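Iron transport multicopper oxidase FET3 (Saccharomyces cerevisiae, PDB 1ZPU) oxidises ferrous to ferric iron with four copper ions and molecular oxygen, feeding high-affinity iron uptake into the yeast cell, and also oxidises cuprous copper. Local coordinates at residues Y311-H316 with E378-I382; G398-I404 with I449-N455; N455-F461 with G474-D480. All blocks are in the same frame, centred on the assembly; numbering follows the deposited sequence.

Contact 1. Residues Y311-H316 with E378-I382; sequences YGEPDH and EIVEI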
# COMPACT_ATOMS: atom_id res chain seq x y z
N TYR A 311 -7.73 16.21 15.42
CA TYR A 311 -9.19 16.22 15.41
C TYR A 311 -9.72 16.03 16.81
O TYR A 311 -9.09 15.36 17.62
CB TYR A 311 -9.75 15.12 14.52
CG TYR A 311 -9.46 15.31 13.06
CD1 TYR A 311 -8.81 14.32 12.32
CD2 TYR A 311 -9.84 16.48 12.40
CE1 TYR A 311 -8.54 14.49 10.98
CE2 TYR A 311 -9.58 16.66 11.05
CZ TYR A 311 -8.93 15.66 10.35
OH TYR A 311 -8.67 15.82 9.02
N GLY A 312 -10.88 16.64 17.09
CA GLY A 312 -11.53 16.54 18.39
C GLY A 312 -11.97 15.13 18.72
O GLY A 312 -11.73 14.19 17.95
N GLU A 313 -12.62 14.96 19.86
CA GLU A 313 -13.03 13.63 20.30
C GLU A 313 -13.77 12.84 19.22
O GLU A 313 -14.67 13.37 18.56
CB GLU A 313 -13.82 13.70 21.62
CG GLU A 313 -12.96 14.10 22.84
CD GLU A 313 -11.83 13.10 23.15
OE1 GLU A 313 -11.98 12.34 24.13
OE2 GLU A 313 -10.80 13.08 22.43
N PRO A 314 -13.38 11.57 19.02
CA PRO A 314 -13.91 10.71 17.96
C PRO A 314 -15.38 10.40 18.14
O PRO A 314 -15.81 10.06 19.24
CB PRO A 314 -13.11 9.41 18.12
CG PRO A 314 -11.98 9.73 19.02
CD PRO A 314 -12.40 10.87 19.87
N ASP A 315 -16.14 10.50 17.06
CA ASP A 315 -17.55 10.12 17.05
C ASP A 315 -17.72 8.62 16.91
O ASP A 315 -18.73 8.05 17.32
CB ASP A 315 -18.26 10.81 15.89
CG ASP A 315 -18.21 12.32 16.00
OD1 ASP A 315 -18.68 12.85 17.03
OD2 ASP A 315 -17.69 12.96 15.06
N HIS A 316 -16.70 7.98 16.35
CA HIS A 316 -16.76 6.58 16.01
C HIS A 316 -15.38 5.98 16.28
O HIS A 316 -14.40 6.38 15.64
CB HIS A 316 -17.12 6.45 14.52
CG HIS A 316 -17.57 5.09 14.12
ND1 HIS A 316 -17.37 3.97 14.89
CD2 HIS A 316 -18.20 4.66 12.99
CE1 HIS A 316 -17.86 2.91 14.27
NE2 HIS A 316 -18.36 3.30 13.11
N GLU A 378 -18.45 12.51 10.43
CA GLU A 378 -17.95 12.15 11.75
C GLU A 378 -16.45 11.99 11.81
O GLU A 378 -15.80 11.67 10.81
CB GLU A 378 -18.62 10.87 12.24
CG GLU A 378 -18.35 9.63 11.41
CD GLU A 378 -18.96 8.38 12.04
OE1 GLU A 378 -19.78 8.51 12.99
OE2 GLU A 378 -18.63 7.26 11.58
N ILE A 379 -15.90 12.22 13.00
CA ILE A 379 -14.49 11.97 13.23
C ILE A 379 -14.31 10.50 13.64
O ILE A 379 -14.87 10.05 14.64
CB ILE A 379 -13.91 12.96 14.26
CG1 ILE A 379 -13.79 14.34 13.62
CG2 ILE A 379 -12.56 12.48 14.80
CD1 ILE A 379 -14.09 15.49 14.57
N VAL A 380 -13.55 9.76 12.83
CA VAL A 380 -13.33 8.33 13.04
C VAL A 380 -11.94 8.07 13.60
O VAL A 380 -10.96 8.67 13.17
CB VAL A 380 -13.50 7.53 11.72
CG1 VAL A 380 -13.31 6.03 11.96
CG2 VAL A 380 -14.86 7.78 11.10
N GLU A 381 -11.86 7.17 14.57
CA GLU A 381 -10.60 6.76 15.16
C GLU A 381 -10.46 5.25 15.04
O GLU A 381 -11.35 4.49 15.43
CB GLU A 381 -10.54 7.21 16.62
CG GLU A 381 -9.47 6.55 17.47
CD GLU A 381 -9.39 7.14 18.87
OE1 GLU A 381 -8.93 8.30 19.00
OE2 GLU A 381 -9.77 6.45 19.85
N ILE A 382 -9.33 4.82 14.47
CA ILE A 382 -8.99 3.41 14.39
C ILE A 382 -7.93 3.09 15.43
O ILE A 382 -6.85 3.67 15.44
CB ILE A 382 -8.52 2.99 12.97
CG1 ILE A 382 -9.69 3.01 12.00
CG2 ILE A 382 -7.93 1.60 12.97
CD1 ILE A 382 -9.28 3.03 10.54

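Contact 2. Residues G398-I404 with I449-N455; sequences GHAFQTI and IRFKADN. With NAG (2-acetamido-2-deoxy-beta-D-glucopyranose), chain B.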
# COMPACT_ATOMS: atom_id res chain seq x y z
N GLY A 398 -8.64 6.09 0.37
CA GLY A 398 -9.51 7.26 0.41
C GLY A 398 -9.13 8.42 1.33
O GLY A 398 -9.76 9.48 1.28
N HIS A 399 -8.13 8.23 2.17
CA HIS A 399 -7.73 9.25 3.15
C HIS A 399 -6.24 9.25 3.45
O HIS A 399 -5.55 8.23 3.31
CB HIS A 399 -8.45 9.04 4.48
CG HIS A 399 -9.94 9.04 4.39
ND1 HIS A 399 -10.68 10.20 4.38
CD2 HIS A 399 -10.83 8.02 4.34
CE1 HIS A 399 -11.97 9.89 4.32
NE2 HIS A 399 -12.08 8.58 4.30
N ALA A 400 -5.74 10.41 3.85
CA ALA A 400 -4.50 10.49 4.60
C ALA A 400 -4.90 10.75 6.05
O ALA A 400 -5.57 11.74 6.35
CB ALA A 400 -3.64 11.62 4.07
N PHE A 401 -4.53 9.85 6.95
CA PHE A 401 -4.96 9.96 8.35
C PHE A 401 -3.96 10.68 9.24
O PHE A 401 -2.80 10.82 8.89
CB PHE A 401 -5.24 8.57 8.91
CG PHE A 401 -4.18 7.58 8.59
CD1 PHE A 401 -4.38 6.66 7.57
CD2 PHE A 401 -2.98 7.57 9.29
CE1 PHE A 401 -3.39 5.74 7.25
CE2 PHE A 401 -1.99 6.66 8.98
CZ PHE A 401 -2.19 5.73 7.96
N GLN A 402 -4.43 11.12 10.40
CA GLN A 402 -3.56 11.68 11.44
C GLN A 402 -3.04 10.55 12.33
O GLN A 402 -3.82 9.77 12.87
CB GLN A 402 -4.30 12.70 12.31
CG GLN A 402 -4.93 13.84 11.54
CD GLN A 402 -5.41 14.99 12.42
OE1 GLN A 402 -5.74 14.81 13.59
NE2 GLN A 402 -5.48 16.20 11.83
N THR A 403 -1.72 10.47 12.47
CA THR A 403 -1.10 9.49 13.36
C THR A 403 -0.92 10.13 14.72
O THR A 403 -0.05 10.98 14.90
CB THR A 403 0.28 9.07 12.85
OG1 THR A 403 0.18 8.62 11.49
CG2 THR A 403 0.83 7.95 13.70
N ILE A 404 -1.74 9.72 15.68
CA ILE A 404 -1.72 10.36 17.00
C ILE A 404 -1.01 9.54 18.08
O ILE A 404 -0.54 10.10 19.08
CB ILE A 404 -3.13 10.80 17.45
CG1 ILE A 404 -4.00 9.60 17.75
CG2 ILE A 404 -3.78 11.68 16.39
CD1 ILE A 404 -5.16 9.93 18.62
N ILE A 449 -5.00 6.12 14.88
CA ILE A 449 -5.11 7.08 13.80
C ILE A 449 -6.49 7.69 13.81
O ILE A 449 -7.45 7.06 14.25
CB ILE A 449 -4.84 6.45 12.42
CG1 ILE A 449 -5.78 5.27 12.17
CG2 ILE A 449 -3.40 6.03 12.32
CD1 ILE A 449 -5.75 4.76 10.73
N ARG A 450 -6.59 8.93 13.33
CA ARG A 450 -7.85 9.65 13.23
C ARG A 450 -7.99 10.34 11.89
O ARG A 450 -7.01 10.84 11.33
CB ARG A 450 -7.99 10.67 14.35
CG ARG A 450 -8.36 10.08 15.67
CD ARG A 450 -8.71 11.16 16.64
NE ARG A 450 -8.38 10.74 18.00
CZ ARG A 450 -8.35 11.53 19.05
NH1 ARG A 450 -8.64 12.82 18.93
NH2 ARG A 450 -8.03 11.04 20.23
N PHE A 451 -9.22 10.36 11.38
CA PHE A 451 -9.56 11.05 10.14
C PHE A 451 -11.03 11.43 10.12
O PHE A 451 -11.83 10.84 10.84
CB PHE A 451 -9.20 10.20 8.91
CG PHE A 451 -10.05 8.97 8.74
CD1 PHE A 451 -11.12 8.97 7.84
CD2 PHE A 451 -9.79 7.81 9.45
CE1 PHE A 451 -11.90 7.84 7.68
CE2 PHE A 451 -10.56 6.68 9.28
CZ PHE A 451 -11.61 6.69 8.40
N LYS A 452 -11.38 12.42 9.30
CA LYS A 452 -12.76 12.86 9.14
C LYS A 452 -13.42 12.11 7.99
O LYS A 452 -12.84 11.98 6.92
CB LYS A 452 -12.79 14.36 8.84
CG LYS A 452 -14.14 15.02 9.06
CD LYS A 452 -14.15 16.42 8.50
CE LYS A 452 -15.42 17.13 8.85
NZ LYS A 452 -15.37 18.52 8.34
N ALA A 453 -14.63 11.60 8.20
CA ALA A 453 -15.36 10.96 7.12
C ALA A 453 -15.99 12.02 6.21
O ALA A 453 -17.18 12.33 6.30
CB ALA A 453 -16.41 10.01 7.66
N ASP A 454 -15.16 12.60 5.35
CA ASP A 454 -15.59 13.66 4.46
C ASP A 454 -15.43 13.23 3.01
O ASP A 454 -15.40 14.06 2.10
CB ASP A 454 -14.82 14.95 4.75
CG ASP A 454 -13.29 14.79 4.61
OD1 ASP A 454 -12.60 15.83 4.63
OD2 ASP A 454 -12.78 13.66 4.50
N ASN A 455 -15.30 11.93 2.79
CA ASN A 455 -15.06 11.41 1.46
C ASN A 455 -15.93 10.19 1.18
O ASN A 455 -15.44 9.06 1.22
CB ASN A 455 -13.58 11.07 1.27
CG ASN A 455 -13.22 10.81 -0.17
OD1 ASN A 455 -14.03 10.99 -1.07
ND2 ASN A 455 -11.99 10.39 -0.41
C1 NAG B . -14.02 15.38 -1.01
C2 NAG B . -12.96 15.85 -0.00
C3 NAG B . -13.51 16.87 0.98
C4 NAG B . -14.23 18.01 0.24
C5 NAG B . -15.19 17.43 -0.81
C6 NAG B . -15.86 18.51 -1.64
C7 NAG B . -11.08 14.39 0.53
C8 NAG B . -10.64 13.10 1.17
N2 NAG B . -12.37 14.72 0.71
O3 NAG B . -12.43 17.39 1.73
O4 NAG B . -14.86 18.91 1.14
O5 NAG B . -14.51 16.53 -1.68
O6 NAG B . -14.87 19.22 -2.36
O7 NAG B . -10.27 15.06 -0.13

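Contact 3. Residues N455-F461 with G474-D480; sequences NPGVWFF and GLVLVED. With NAG (2-acetamido-2-deoxy-beta-D-glucopyranose), chain B.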
# COMPACT_ATOMS: atom_id res chain seq x y z
N ASN A 455 -15.30 11.93 2.79
CA ASN A 455 -15.06 11.41 1.46
C ASN A 455 -15.93 10.19 1.18
O ASN A 455 -15.44 9.06 1.22
CB ASN A 455 -13.58 11.07 1.27
CG ASN A 455 -13.22 10.81 -0.17
OD1 ASN A 455 -14.03 10.99 -1.07
ND2 ASN A 455 -11.99 10.39 -0.41
N PRO A 456 -17.23 10.42 0.89
CA PRO A 456 -18.14 9.30 0.61
C PRO A 456 -17.49 8.27 -0.30
O PRO A 456 -16.97 8.62 -1.36
CB PRO A 456 -19.33 9.99 -0.06
CG PRO A 456 -19.36 11.35 0.55
CD PRO A 456 -17.92 11.72 0.82
N GLY A 457 -17.50 7.01 0.13
CA GLY A 457 -16.90 5.92 -0.64
C GLY A 457 -16.82 4.62 0.11
O GLY A 457 -17.32 4.50 1.23
N VAL A 458 -16.20 3.63 -0.51
CA VAL A 458 -16.01 2.32 0.10
C VAL A 458 -14.52 2.13 0.15
O VAL A 458 -13.88 2.07 -0.89
CB VAL A 458 -16.69 1.20 -0.74
CG1 VAL A 458 -16.40 -0.15 -0.15
CG2 VAL A 458 -18.18 1.42 -0.83
N TRP A 459 -13.97 2.06 1.36
CA TRP A 459 -12.52 2.11 1.54
C TRP A 459 -11.94 0.91 2.30
O TRP A 459 -12.39 0.59 3.39
CB TRP A 459 -12.12 3.40 2.25
CG TRP A 459 -12.70 4.67 1.69
CD1 TRP A 459 -13.49 5.56 2.34
CD2 TRP A 459 -12.52 5.20 0.37
NE1 TRP A 459 -13.82 6.60 1.52
CE2 TRP A 459 -13.24 6.41 0.30
CE3 TRP A 459 -11.84 4.76 -0.77
CZ2 TRP A 459 -13.29 7.19 -0.85
CZ3 TRP A 459 -11.88 5.55 -1.92
CH2 TRP A 459 -12.60 6.74 -1.95
N PHE A 460 -10.92 0.29 1.71
CA PHE A 460 -10.25 -0.87 2.28
C PHE A 460 -9.24 -0.41 3.33
O PHE A 460 -8.45 0.51 3.09
CB PHE A 460 -9.55 -1.66 1.16
CG PHE A 460 -9.52 -3.16 1.37
CD1 PHE A 460 -10.16 -3.76 2.44
CD2 PHE A 460 -8.87 -3.98 0.45
CE1 PHE A 460 -10.13 -5.16 2.61
CE2 PHE A 460 -8.84 -5.39 0.60
CZ PHE A 460 -9.47 -5.97 1.68
N PHE A 461 -9.28 -1.03 4.50
CA PHE A 461 -8.24 -0.84 5.50
C PHE A 461 -7.55 -2.16 5.78
O PHE A 461 -8.17 -3.08 6.33
CB PHE A 461 -8.79 -0.24 6.79
CG PHE A 461 -7.74 -0.06 7.85
CD1 PHE A 461 -6.86 1.01 7.78
CD2 PHE A 461 -7.63 -0.97 8.90
CE1 PHE A 461 -5.89 1.18 8.75
CE2 PHE A 461 -6.65 -0.81 9.87
CZ PHE A 461 -5.78 0.27 9.80
N GLY A 474 -7.81 -7.56 6.52
CA GLY A 474 -8.45 -6.37 5.99
C GLY A 474 -9.87 -6.17 6.46
O GLY A 474 -10.54 -7.13 6.84
N LEU A 475 -10.32 -4.93 6.43
CA LEU A 475 -11.69 -4.57 6.78
C LEU A 475 -12.20 -3.46 5.88
O LEU A 475 -11.41 -2.74 5.26
CB LEU A 475 -11.81 -4.18 8.25
CG LEU A 475 -11.00 -3.03 8.83
CD1 LEU A 475 -11.60 -1.71 8.43
CD2 LEU A 475 -11.05 -3.17 10.32
N VAL A 476 -13.52 -3.32 5.80
CA VAL A 476 -14.13 -2.42 4.82
C VAL A 476 -14.88 -1.27 5.49
O VAL A 476 -15.72 -1.48 6.37
CB VAL A 476 -15.09 -3.19 3.88
CG1 VAL A 476 -15.73 -2.25 2.88
CG2 VAL A 476 -14.35 -4.31 3.18
N LEU A 477 -14.55 -0.05 5.07
CA LEU A 477 -15.21 1.15 5.56
C LEU A 477 -16.17 1.72 4.52
O LEU A 477 -15.77 2.03 3.41
CB LEU A 477 -14.17 2.21 5.93
CG LEU A 477 -13.20 1.87 7.05
CD1 LEU A 477 -12.30 3.05 7.31
CD2 LEU A 477 -13.90 1.47 8.34
N VAL A 478 -17.44 1.84 4.88
CA VAL A 478 -18.42 2.46 3.99
C VAL A 478 -18.74 3.84 4.55
O VAL A 478 -19.41 3.98 5.59
CB VAL A 478 -19.70 1.59 3.87
CG1 VAL A 478 -20.72 2.26 2.98
CG2 VAL A 478 -19.36 0.23 3.32
N GLU A 479 -18.25 4.87 3.86
CA GLU A 479 -18.42 6.26 4.26
C GLU A 479 -19.73 6.82 3.72
O GLU A 479 -19.98 6.76 2.52
CB GLU A 479 -17.26 7.05 3.72
CG GLU A 479 -16.79 8.18 4.59
CD GLU A 479 -15.31 8.42 4.42
OE1 GLU A 479 -14.53 7.45 4.54
OE2 GLU A 479 -14.91 9.58 4.16
N ASP A 480 -20.54 7.41 4.60
CA ASP A 480 -21.96 7.70 4.34
C ASP A 480 -22.49 7.22 2.98
O ASP A 480 -22.41 7.94 1.98
CB ASP A 480 -22.35 9.18 4.62
CG ASP A 480 -21.72 10.15 3.64
OD1 ASP A 480 -20.64 9.84 3.10
OD2 ASP A 480 -22.31 11.22 3.42
C1 NAG B . -14.02 15.38 -1.01
C2 NAG B . -12.96 15.85 -0.00
C3 NAG B . -13.51 16.87 0.98
C4 NAG B . -14.23 18.01 0.24
C5 NAG B . -15.19 17.43 -0.81
C6 NAG B . -15.86 18.51 -1.64
C7 NAG B . -11.08 14.39 0.53
C8 NAG B . -10.64 13.10 1.17
N2 NAG B . -12.37 14.72 0.71
O3 NAG B . -12.43 17.39 1.73
O4 NAG B . -14.86 18.91 1.14
O5 NAG B . -14.51 16.53 -1.68
O6 NAG B . -14.87 19.22 -2.36
O7 NAG B . -10.27 15.06 -0.13

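Contact 1. Residues Y311-H316 with E378-I382
Glu378, just ahead of strand 379-386, lies against both Asp315 and His316. Its CG stands between the backbone N and the carbonyl carbon (chi1 63°), and from there the extended chain swings the carboxylate across His316. Glu378 OE2 thus arrives at the edge of the imidazole, in the ring plane and 3.0 Å from His316 CD2; its hydrogen bond is made with the backbone N of Glu375.

Ile379 is gripped at both ends of its backbone. Its N donates to Asp315 OD2 over 2.8 Å, a nearly straight bond (170°) that uses the anti side of the carboxylate. Aspartate suits this place because its short side chain, directed at the other segment, brings a carboxylate oxygen to the Ile379 N-H just before the His316-Val380 bridge. Ile379 O accepts twice, from Asp315 N at 2.8 Å and from His316 N at 3.2 Å. The branched side chain rests in the curve of 311-316, with Ile379 CG2 3.9 Å from Tyr311 CB and also close to Gly312 O.

Val380 forms a parallel bridge with His316, whose carbonyl oxygen receives a CA-H...O contact from Val380 and accepts from Glu381 N at 2.9 Å. Valine, branched at CB, fits this buried strand position. Glu381 then extends across Pro314, its CB 3.7 Å from Pro314 CB, so the proline ring packs on the aliphatic part of the chain, while Glu381 OE1 forms a salt bridge with Arg450 NE.

The bridge marks the start of strand 316-326, which runs parallel to 379-386 at one edge; strand 446-452 pairs antiparallel with the other edge. Leu374 of strand 371-374 packs on His316 and Val380.

Contact 2. Residues G398-I404 with I449-N455
In the third plastocyanin-like domain, whose cupredoxin fold packs two sheets together, Gln402 and Arg450 are a hydrogen-bonded pair between antiparallel strands. Gln402 N reaches Arg450 O over 2.8 Å, and Arg450 N reaches Gln402 O over 2.9 Å. Thr403 and Ile449 follow as a non-hydrogen-bonded pair.

Phe401 and Ile449 are buried, touching Leu439 of strand 438-441, where large apolar side chains suit the place. With Phe401 CG between the backbone N and the carbonyl carbon (chi1 46°), the ring leans over the neighbouring strand. Ile449 CD1 comes up over one face, 4.0 Å from the Phe401 ring centroid, a CH-pi contact, and Ile449 CG2 touches Phe401 CD2. Beside Gln402, Arg450 extends its chain so that Ile404 CD1 lies over one face of the guanidinium, 3.4 Å from Arg450 NE. Arg450 NE forms the salt bridge to Glu381.

Beyond the paired strands, His399 fills the space between the segments. Phe451 CD1 stands 3.5 Å above the middle of the imidazole, the two ring planes turned 41° apart, and Trp459 meets His399 edge-to-face. His399 NE2 is hydrogen-bonded to Glu479 OE1, which makes an aromatic ring with a polar corner the fitting choice. A leucine here would probably leave Glu479 OE1 without this partner and Phe451 without the flat surface it packs on.

Gly398 has positive phi (78°), a backbone shape easiest for glycine. Its carbonyl lies near the methyl C8 of the N-acetylglucosamine carried by Asn67. Asn455 ND2 donates to Gly398 O at 2.9 Å, in the carbonyl plane on a lone pair, with the acceptor almost within the Asn455 amide plane.

Contact 3. Residues N455-F461 with G474-D480
Trp459 and Leu477 face each other as a hydrogen-bonded antiparallel pair, each N-H taken by the other's carbonyl: Trp459 N to Leu477 O at 2.7 Å, Leu477 N to Trp459 O at 2.8 Å. Phe461 and Leu475 repeat the exchange, the bond from Phe461 N to Leu475 O being nearly straight (174°). At the far end Glu479 N is well bonded to Gly457 O, but the return bond from Gly457 N is weak.

The side chain of Glu479 extends the contact to Asn455. Its OE2 accepts from Asn455 N at 2.7 Å, on the anti side of the carboxylate, while OE1 is hydrogen-bonded to His399 NE2; glutamate suits a buried spot with two donors to meet. Asn455 O is satisfied by Trp459 NE1, 3.0 Å away and nearly in the indole plane. With its CG beside the backbone N and anti to the carbonyl carbon (chi1 -49°), Trp459 folds its ring back over Gly457, whose CA lies 3.5 Å above the indole plane; a CB on that glycine would probably crowd the ring.

Gly474, also without a CB, lies beside the ring of Phe460, whose edge meets Leu475 O, 3.2 Å from Phe460 CD1. Apolar side chains of neighbouring strands pack on both faces of the sheet: Phe461 CB sits 3.6 Å from Leu475 CD1 on one, and Val458 CG1 is 3.7 Å from Val476 CG1 on the other.

Strand 457-463 continues into His462 and Cys463, ligands of a type 3 and the type 1 copper. It lies between strands 474-479 and 392-396, and strand 371-374 runs parallel along the outer edge of 474-479. The valine face packs on helix 348-352, while Phe461, Leu477 and Glu479 meet strand 446-452 of the other sheet.

Overall arrangement
From the N terminus, the three contacts close successive loops without nesting or crossing. Contact 1 shuts a span of 61 residues, including most of strand 316-326, strands 332-336 and 371-374 and helix 348-352. Contact 2 shuts 44 residues, and contact 3 only 12, which carry the copper ligands His462, Cys463, His464 and His468. Contacts 1 and 2 lie in the same sheet, where strand 446-452 is the neighbour of 379-386; the Glu381-Arg450 salt bridge joins them. Contact 3 belongs to the facing sheet. Asn455 is shared by contacts 2 and 3, and the His399-Glu479 bond helps tie the two sheets of the domain together.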